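Local structure of centrosome-associated zinc finger protein Cp190 (Drosophila melanogaster, 6ER1) at residues 59-62 and 63-66; 109-112 and 113-117. The protein organises chromatin domains and boundaries when recruited by insulator DNA-binding proteins, and forms homodimers through the N-terminal BTB domain described here. All blocks are in the same frame, centred on the assembly; numbering follows the deposited sequence.

Contact 1 (59-62 and 63-66)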
ATOM      1  N   ASP A  59     -13.193   2.521   7.297  1.00 15.20           N
ATOM      2  CA  ASP A  59     -12.857   3.851   7.843  1.00 17.72           C
ATOM      3  C   ASP A  59     -12.783   3.870   9.389  1.00 17.70           C
ATOM      4  O   ASP A  59     -12.550   4.909   9.996  1.00 19.30           O
ATOM      5  CB  ASP A  59     -13.834   4.915   7.366  1.00 19.25           C
ATOM      6  CG  ASP A  59     -13.643   5.243   5.908  1.00 20.99           C
ATOM      7  OD1 ASP A  59     -12.489   5.571   5.575  1.00 28.29           O
ATOM      8  OD2 ASP A  59     -14.625   5.109   5.149  1.00 26.73           O
ATOM      9  N   TYR A  60     -12.890   2.708  10.005  1.00 16.18           N
ATOM     10  CA  TYR A  60     -12.933   2.657  11.480  1.00 14.71           C
ATOM     11  C   TYR A  60     -11.635   3.141  12.111  1.00 15.06           C
ATOM     12  O   TYR A  60     -11.647   3.832  13.122  1.00 15.33           O
ATOM     13  CB  TYR A  60     -13.257   1.276  11.908  1.00 15.24           C
ATOM     14  CG  TYR A  60     -13.492   1.115  13.393  1.00 14.79           C
ATOM     15  CD1 TYR A  60     -14.683   1.508  14.005  1.00 15.27           C
ATOM     16  CD2 TYR A  60     -12.525   0.491  14.176  1.00 16.04           C
ATOM     17  CE1 TYR A  60     -14.902   1.287  15.376  1.00 16.97           C
ATOM     18  CE2 TYR A  60     -12.741   0.216  15.517  1.00 16.93           C
ATOM     19  CZ  TYR A  60     -13.904   0.612  16.119  1.00 17.11           C
ATOM     20  OH  TYR A  60     -14.051   0.362  17.473  1.00 21.84           O
ATOM     21  N   PHE A  61     -10.484   2.746  11.548  1.00 16.38           N
ATOM     22  CA  PHE A  61      -9.229   3.234  12.096  1.00 16.17           C
ATOM     23  C   PHE A  61      -9.099   4.760  11.919  1.00 16.08           C
ATOM     24  O   PHE A  61      -8.546   5.414  12.787  1.00 19.70           O
ATOM     25  CB  PHE A  61      -8.030   2.488  11.537  1.00 18.78           C
ATOM     26  CG  PHE A  61      -7.911   1.072  12.033  1.00 17.49           C
ATOM     27  CD1 PHE A  61      -7.211   0.823  13.175  1.00 19.05           C
ATOM     28  CD2 PHE A  61      -8.480  -0.001  11.361  1.00 18.89           C
ATOM     29  CE1 PHE A  61      -7.077  -0.453  13.631  1.00 19.92           C
ATOM     30  CE2 PHE A  61      -8.365  -1.295  11.842  1.00 18.70           C
ATOM     31  CZ  PHE A  61      -7.639  -1.490  12.957  1.00 20.92           C
ATOM     32  N   ASN A  62      -9.686   5.324  10.836  1.00 16.89           N
ATOM     33  CA  ASN A  62      -9.753   6.768  10.671  1.00 16.91           C
ATOM     34  C   ASN A  62     -10.515   7.419  11.838  1.00 16.74           C
ATOM     35  O   ASN A  62     -10.075   8.403  12.416  1.00 19.91           O
ATOM     36  CB  ASN A  62     -10.340   7.204   9.313  1.00 20.30           C
ATOM     37  CG  ASN A  62      -9.454   6.824   8.138  1.00 20.92           C
ATOM     38  OD1 ASN A  62      -8.239   6.912   8.214  1.00 24.89           O
ATOM     39  ND2 ASN A  62     -10.077   6.456   7.023  1.00 27.70           N
ATOM     40  N   VAL A  63     -11.637   6.822  12.193  1.00 15.42           N
ATOM     41  CA  VAL A  63     -12.414   7.376  13.309  1.00 14.75           C
ATOM     42  C   VAL A  63     -11.702   7.222  14.636  1.00 14.74           C
ATOM     43  O   VAL A  63     -11.751   8.135  15.451  1.00 17.03           O
ATOM     44  CB  VAL A  63     -13.898   6.894  13.300  1.00 16.97           C
ATOM     45  CG1 VAL A  63     -14.485   6.632  14.674  0.50 21.78           C
ATOM     46  CG2 VAL A  63     -14.741   7.956  12.609  0.50 21.90           C
ATOM     47  N   LEU A  64     -11.008   6.088  14.821  1.00 15.38           N
ATOM     48  CA  LEU A  64     -10.187   5.918  16.052  1.00 15.18           C
ATOM     49  C   LEU A  64      -9.103   7.008  16.149  1.00 16.94           C
ATOM     50  O   LEU A  64      -8.897   7.578  17.196  1.00 18.76           O
ATOM     51  CB  LEU A  64      -9.559   4.521  16.079  1.00 16.93           C
ATOM     52  CG  LEU A  64     -10.469   3.319  16.181  1.00 17.04           C
ATOM     53  CD1 LEU A  64      -9.644   2.057  16.391  1.00 18.01           C
ATOM     54  CD2 LEU A  64     -11.541   3.491  17.243  1.00 17.05           C
ATOM     55  N   GLU A  65      -8.459   7.337  15.025  1.00 17.80           N
ATOM     56  CA  GLU A  65      -7.456   8.369  15.052  1.00 21.27           C
ATOM     57  C   GLU A  65      -8.028   9.753  15.360  1.00 21.22           C
ATOM     58  O   GLU A  65      -7.320  10.583  15.909  1.00 26.06           O
ATOM     59  CB  GLU A  65      -6.721   8.407  13.722  1.00 25.49           C
ATOM     60  CG  GLU A  65      -5.730   7.287  13.575  1.00 29.58           C
ATOM     61  CD  GLU A  65      -4.747   7.576  12.475  1.00 30.40           C
ATOM     62  OE1 GLU A  65      -3.645   8.080  12.800  1.00 38.51           O
ATOM     63  OE2 GLU A  65      -5.093   7.306  11.311  1.00 40.98           O
ATOM     64  N   GLN A  66      -9.288   9.990  14.983  1.00 19.68           N
ATOM     65  CA  GLN A  66      -9.992  11.225  15.324  1.00 21.48           C
ATOM     66  C   GLN A  66     -10.482  11.295  16.784  1.00 22.76           C
ATOM     67  O   GLN A  66     -10.720  12.373  17.279  1.00 28.44           O
ATOM     68  CB  GLN A  66     -11.206  11.434  14.387  1.00 25.20           C
ATOM     69  CG  GLN A  66     -10.902  11.611  12.914  1.00 25.05           C
ATOM     70  CD  GLN A  66     -10.134  12.873  12.662  1.00 29.34           C
ATOM     71  OE1 GLN A  66     -10.606  13.954  12.986  1.00 38.28           O
ATOM     72  NE2 GLN A  66      -8.923  12.743  12.142  1.00 33.99           N
TER
HETATM   73  O   HOH W   1      -6.731   8.695   9.719  1.00 35.25           O
HETATM   74  O   HOH W   2      -8.349  10.344  11.239  1.00 35.35           O
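Leu-64 lays its CD2 methyl over one face of the Tyr-60 ring, a CH-pi contact of 4.2 Å from that carbon to the ring centroid, while its other methyl, CD1, touches Tyr-60 CE2 at 3.7 Å. The two residues sit one turn apart at the start of helix 60-67, and with CG anti to the backbone N (chi1 -173°) the tyrosine ring stands beside the helix where the leucine can reach it. The CD1 methyl also approaches the Phe-61 ring, at 4.2 Å from Phe-61 CD1, so the branched tip serves two aromatic neighbours. Beneath them runs the usual i to i+4 backbone ladder, from Val-63 N to Asp-59 O through to Gln-66 N to Asn-62 O.

Across the helix the chemistry turns polar. Asn-62 ND2 donates to Asp-59 OD1 (2.9 Å), which lies nearly in the amide plane and accepts through its anti lone pair, and ND2 also bonds Tyr-34 OH of the second subunit. Asn-62 OD1 receives a hydrogen bond from a water that also donates to Glu-65 OE2 (2.7 Å from the water oxygen); that carboxylate is salt-bridged to Arg-51. A second water joins Asn-62 O to Gln-66 NE2.

Further out, Phe-81 meets the Tyr-60 ring edge-to-face, and Tyr-60 OH is hydrogen-bonded to Glu-114. Replacing Tyr-60 by alanine is likely to leave Leu-64 CD2 without its aromatic face and Glu-114 without its phenolic partner. The helix is thus two-faced: aromatic and aliphatic groups pack it against the rest of the BTB domain, whereas Asn-62, with both ends of its amide engaged, is held in a fixed orientation and carries a hydrogen bond across the homodimer.

Contact 2 (109-112 and 113-117)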
ATOM      1  N   LEU A 109     -17.569 -11.212  13.981  1.00 12.22           N
ATOM      2  CA  LEU A 109     -18.718 -10.687  13.225  1.00 11.78           C
ATOM      3  C   LEU A 109     -19.199  -9.462  13.880  1.00 12.23           C
ATOM      4  O   LEU A 109     -19.430  -8.418  13.148  1.00 14.07           O
ATOM      5  CB  LEU A 109     -19.766 -11.742  13.062  1.00 14.06           C
ATOM      6  CG  LEU A 109     -20.971 -11.442  12.269  1.00 17.47           C
ATOM      7  CD1 LEU A 109     -20.636 -10.837  10.914  1.00 19.67           C
ATOM      8  CD2 LEU A 109     -21.869 -12.629  12.109  1.00 21.53           C
ATOM      9  N   ARG A 110     -19.395  -9.355  15.170  1.00 12.49           N
ATOM     10  CA  ARG A 110     -19.827  -8.147  15.822  1.00 12.01           C
ATOM     11  C   ARG A 110     -18.792  -7.042  15.625  1.00 11.14           C
ATOM     12  O   ARG A 110     -19.222  -5.848  15.429  1.00 13.60           O
ATOM     13  CB  ARG A 110     -20.173  -8.356  17.313  1.00 13.14           C
ATOM     14  CG  ARG A 110     -21.422  -9.210  17.489  1.00 13.72           C
ATOM     15  CD  ARG A 110     -21.786  -9.422  18.965  1.00 14.63           C
ATOM     16  NE  ARG A 110     -20.820 -10.192  19.740  1.00 14.97           N
ATOM     17  CZ  ARG A 110     -20.836 -11.518  19.791  1.00 13.28           C
ATOM     18  NH1 ARG A 110     -21.727 -12.233  19.151  1.00 14.07           N
ATOM     19  NH2 ARG A 110     -19.927 -12.108  20.579  1.00 15.45           N
ATOM     20  N   THR A 111     -17.522  -7.310  15.644  1.00 11.26           N
ATOM     21  CA  THR A 111     -16.495  -6.330  15.457  1.00 11.83           C
ATOM     22  C   THR A 111     -16.594  -5.832  13.959  1.00 11.76           C
ATOM     23  O   THR A 111     -16.519  -4.567  13.771  1.00 12.90           O
ATOM     24  CB  THR A 111     -15.107  -6.837  15.735  1.00 13.76           C
ATOM     25  OG1 THR A 111     -15.063  -7.229  17.142  1.00 16.12           O
ATOM     26  CG2 THR A 111     -14.031  -5.875  15.526  1.00 13.59           C
ATOM     27  N   ALA A 112     -16.725  -6.712  13.024  1.00 12.17           N
ATOM     28  CA  ALA A 112     -16.808  -6.259  11.579  1.00 13.07           C
ATOM     29  C   ALA A 112     -18.026  -5.453  11.500  1.00 13.60           C
ATOM     30  O   ALA A 112     -17.980  -4.433  10.666  1.00 14.16           O
ATOM     31  CB  ALA A 112     -16.881  -7.465  10.709  1.00 14.48           C
ATOM     32  N   LYS A 113     -19.128  -5.689  12.121  1.00 13.27           N
ATOM     33  CA  LYS A 113     -20.327  -4.844  12.070  1.00 12.07           C
ATOM     34  C   LYS A 113     -20.086  -3.528  12.714  1.00 12.85           C
ATOM     35  O   LYS A 113     -20.489  -2.421  12.122  1.00 14.51           O
ATOM     36  CB  LYS A 113     -21.575  -5.536  12.682  1.00 14.78           C
ATOM     37  CG  LYS A 113     -22.114  -6.703  11.893  1.00 16.51           C
ATOM     38  CD  LYS A 113     -23.284  -7.334  12.643  1.00 23.40           C
ATOM     39  CE  LYS A 113     -24.145  -8.312  11.840  0.50 28.24           C
ATOM     40  NZ  LYS A 113     -25.511  -7.926  11.435  0.50 34.01           N
ATOM     41  N   GLU A 114     -19.385  -3.385  13.796  1.00 13.60           N
ATOM     42  CA  GLU A 114     -19.075  -2.124  14.424  1.00 12.86           C
ATOM     43  C   GLU A 114     -18.186  -1.275  13.501  1.00 10.82           C
ATOM     44  O   GLU A 114     -18.346  -0.023  13.532  1.00 13.75           O
ATOM     45  CB  GLU A 114     -18.344  -2.416  15.785  1.00 15.07           C
ATOM     46  CG  GLU A 114     -17.765  -1.194  16.488  1.00 18.08           C
ATOM     47  CD  GLU A 114     -17.307  -1.351  17.917  1.00 24.07           C
ATOM     48  OE1 GLU A 114     -17.812  -2.283  18.560  1.00 29.29           O
ATOM     49  OE2 GLU A 114     -16.500  -0.483  18.416  1.00 23.97           O
ATOM     50  N   MET A 115     -17.318  -1.886  12.757  1.00 12.50           N
ATOM     51  CA  MET A 115     -16.363  -1.211  11.876  1.00 12.55           C
ATOM     52  C   MET A 115     -17.034  -0.879  10.539  1.00 13.95           C
ATOM     53  O   MET A 115     -16.447  -0.094   9.776  1.00 18.59           O
ATOM     54  CB  MET A 115     -15.182  -2.095  11.534  1.00 13.11           C
ATOM     55  CG  MET A 115     -14.328  -2.490  12.727  1.00 14.35           C
ATOM     56  SD  MET A 115     -13.067  -3.715  12.277  1.00 17.00           S
ATOM     57  CE  MET A 115     -11.964  -2.654  11.420  1.00 16.40           C
ATOM     58  N   ASN A 116     -18.159  -1.469  10.265  1.00 13.10           N
ATOM     59  CA  ASN A 116     -18.804  -1.527   8.933  1.00 12.13           C
ATOM     60  C   ASN A 116     -17.823  -2.006   7.946  1.00 13.16           C
ATOM     61  O   ASN A 116     -17.709  -1.455   6.793  1.00 15.27           O
ATOM     62  CB  ASN A 116     -19.485  -0.221   8.491  1.00 14.98           C
ATOM     63  CG  ASN A 116     -20.483  -0.513   7.424  1.00 15.69           C
ATOM     64  OD1 ASN A 116     -21.261  -1.457   7.490  1.00 17.24           O
ATOM     65  ND2 ASN A 116     -20.425   0.333   6.323  1.00 17.75           N
ATOM     66  N   MET A 117     -17.032  -3.008   8.186  1.00 12.58           N
ATOM     67  CA  MET A 117     -16.060  -3.555   7.305  1.00 12.39           C
ATOM     68  C   MET A 117     -16.720  -4.532   6.383  1.00 12.60           C
ATOM     69  O   MET A 117     -16.685  -5.761   6.524  1.00 13.60           O
ATOM     70  CB  MET A 117     -14.895  -4.193   8.080  1.00 13.33           C
ATOM     71  CG  MET A 117     -13.752  -4.642   7.232  1.00 15.01           C
ATOM     72  SD  MET A 117     -12.380  -5.147   8.310  1.00 20.67           S
ATOM     73  CE  MET A 117     -11.310  -5.922   7.148  0.50 15.31           C
TER
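Thr-111 O accepts from Met-115 N (3.0 Å) in the last regular turn of helix 105-115, and beyond it the chain closes in a Schellman motif. Asn-116 adopts a positive phi of 51°, and the bonds fold back into the final turn: Asn-116 N reaches Lys-113 O at 3.1 Å, and Met-117 N reaches Ala-112 O at 3.0 Å, the latter in the carbonyl plane. The reversal lets the next helix of the BTB fold, 118-124, start almost at once, with Met-117 as its N-cap residue.

Thr-111 and Met-115 lie side by side, pointing the same way, and both touch Phe-81. With CG2 of Thr-111 anti to the backbone N and OG1 beside it (chi1 -62°), the methyl faces this apolar side while the hydroxyl reaches back to Lys-107 O, a bond within the helix that satisfies a buried polar atom. Ala-112 packs its small CB on Leu-120 and Leu-121 of the following helix, while Met-117 reaches Phe-92 and Met-93. Between the paired side chains of the buried side, Thr-111 CG2 stands 4.0 Å from Met-115 SD.

Both contacts are local, i to i+4 stretches of helix, partly buried. Contact 1 runs from the N-cap position through most of helix 60-67; contact 2 forms the C-terminal half and close of helix 105-115. Their buried sides meet, Met-115 packing on the rings of Tyr-60 and Phe-61, with Tyr-60 CG 3.8 Å from Met-115 CG. Contact 1 buries Phe-61 and Leu-64, contact 2 Thr-111, Ala-112, Met-115 and Met-117, while Lys-113 and Glu-114 are exposed. Contact 1 combines aromatic packing with a water-bridged polar face that reaches the second subunit, whereas contact 2 touches no other chain of the assembly and rests mainly on backbone bonds and apolar packing.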